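Local coordinates for tail fiber protein (Acinetobacter phage AM24, PDB 5W5P) that serves as the trimeric tailspike of the phage, probably binding and degrading the capsular polysaccharide of its Acinetobacter baumannii host, at the interface of chains A and B. Residues are numbered along the deposited sequence; one frame, centred on the assembly and turned at random. Chains: chain A/B, Tail fiber protein.

The interface of chains A and B. Residues chain A 545-547, 549; chain B 520, 536-538.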
loop_
_atom_site.group_PDB
_atom_site.type_symbol
_atom_site.label_atom_id
_atom_site.label_comp_id
_atom_site.label_asym_id
_atom_site.label_seq_id
_atom_site.Cartn_x
_atom_site.Cartn_y
_atom_site.Cartn_z
ATOM N N THR A 545 -22.055 -37.918 21.853
ATOM C CA THR A 545 -23.179 -37.410 22.622
ATOM C C THR A 545 -24.327 -37.145 21.664
ATOM O O THR A 545 -24.114 -36.808 20.496
ATOM C CB THR A 545 -22.827 -36.139 23.410
ATOM O OG1 THR A 545 -24.016 -35.579 23.983
ATOM C CG2 THR A 545 -22.178 -35.111 22.521
ATOM N N GLN A 546 -25.545 -37.317 22.167
ATOM C CA GLN A 546 -26.742 -37.112 21.370
ATOM C C GLN A 546 -27.820 -36.508 22.249
ATOM O O GLN A 546 -27.822 -36.687 23.469
ATOM C CB GLN A 546 -27.248 -38.421 20.747
ATOM C CG GLN A 546 -27.834 -39.412 21.742
ATOM C CD GLN A 546 -28.040 -40.787 21.137
ATOM O OE1 GLN A 546 -28.555 -40.923 20.027
ATOM N NE2 GLN A 546 -27.622 -41.816 21.862
ATOM N N LEU A 547 -28.732 -35.781 21.619
ATOM C CA LEU A 547 -29.883 -35.250 22.327
ATOM C C LEU A 547 -30.954 -36.328 22.435
ATOM O O LEU A 547 -31.267 -37.005 21.451
ATOM C CB LEU A 547 -30.423 -34.014 21.612
ATOM C CG LEU A 547 -29.679 -32.727 21.961
ATOM C CD1 LEU A 547 -29.656 -31.773 20.772
ATOM C CD2 LEU A 547 -30.302 -32.071 23.185
ATOM N N GLY A 549 -34.030 -35.564 24.020
ATOM C CA GLY A 549 -35.307 -34.903 24.194
ATOM C C GLY A 549 -35.203 -33.450 23.787
ATOM O O GLY A 549 -34.145 -32.968 23.373
ATOM N N VAL B 520 -23.714 -30.891 21.383
ATOM C CA VAL B 520 -24.519 -30.763 20.174
ATOM C C VAL B 520 -25.700 -29.856 20.503
ATOM O O VAL B 520 -26.328 -30.006 21.556
ATOM C CB VAL B 520 -24.993 -32.134 19.648
ATOM C CG1 VAL B 520 -25.615 -32.962 20.769
ATOM C CG2 VAL B 520 -25.959 -31.965 18.481
ATOM N N TYR B 536 -31.672 -26.951 22.198
ATOM C CA TYR B 536 -31.304 -27.819 23.304
ATOM C C TYR B 536 -29.870 -28.306 23.151
ATOM O O TYR B 536 -29.345 -28.416 22.040
ATOM C CB TYR B 536 -32.274 -28.997 23.396
ATOM C CG TYR B 536 -33.718 -28.562 23.264
ATOM C CD1 TYR B 536 -34.397 -28.010 24.346
ATOM C CD2 TYR B 536 -34.397 -28.685 22.057
ATOM C CE1 TYR B 536 -35.716 -27.601 24.235
ATOM C CE2 TYR B 536 -35.717 -28.276 21.936
ATOM C CZ TYR B 536 -36.371 -27.735 23.031
ATOM O OH TYR B 536 -37.683 -27.326 22.928
ATOM N N VAL B 537 -29.240 -28.589 24.292
ATOM C CA VAL B 537 -27.842 -28.989 24.357
ATOM C C VAL B 537 -27.746 -30.349 25.031
ATOM O O VAL B 537 -28.414 -30.604 26.039
ATOM C CB VAL B 537 -26.990 -27.950 25.118
ATOM C CG1 VAL B 537 -25.577 -28.474 25.350
ATOM C CG2 VAL B 537 -26.965 -26.623 24.371
ATOM N N ALA B 538 -26.913 -31.222 24.469
ATOM C CA ALA B 538 -26.486 -32.452 25.118
ATOM C C ALA B 538 -24.969 -32.419 25.246
ATOM O O ALA B 538 -24.268 -32.149 24.267
ATOM C CB ALA B 538 -26.933 -33.685 24.333
#
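Beyond the elongated, strand-rich body of this tailspike, where a beta-helix typical of the family is likely, the C-terminal beta-domains of neighbouring subunits meet, and the contact between A:Leu547 and B:Tyr536, B:Val537 and B:Ala538 belongs to that distal region, in a patch that hides 153 Å² of protein surface and probably helps hold the distal domains together in the trimer. It illustrates how a loop residue just past the end of one strand can plug against the face of a partner's sheet: A:Leu547 follows strand 535-546 of chain A, while its partners lie on strand 535-546 and strand 509-523 of chain B. The two methyl branches divide the work. CD1 of A:Leu547 sits over the seam between the two strands, 3.6 Å from the backbone carbonyl O of B:Tyr536 and 3.8 Å from O of B:Val520. CD2 instead lies over strand 535-546 of chain B, 3.7 Å from the methylene CB of B:Tyr536 and against the carbonyl carbon of B:Val537. With CG of A:Leu547 anti to the carbonyl carbon (chi1 -83°), the fork is carried towards chain B. The leucine and tyrosine side chains cross at about a right angle, and the phenol ring extends away, leaving CB to make the contact. On the other flank, the A:Thr545 to A:Leu547 segment runs past the methyl CB of B:Ala538, which points into chain A, 3.8 Å from the branch carbon CG of A:Leu547 and also beside the backbone O of A:Gln546. The hydroxyl OG1 of A:Thr545, opposite its own backbone N (chi1 171°), lies 3.5 Å from both CB and the carbonyl O of B:Ala538.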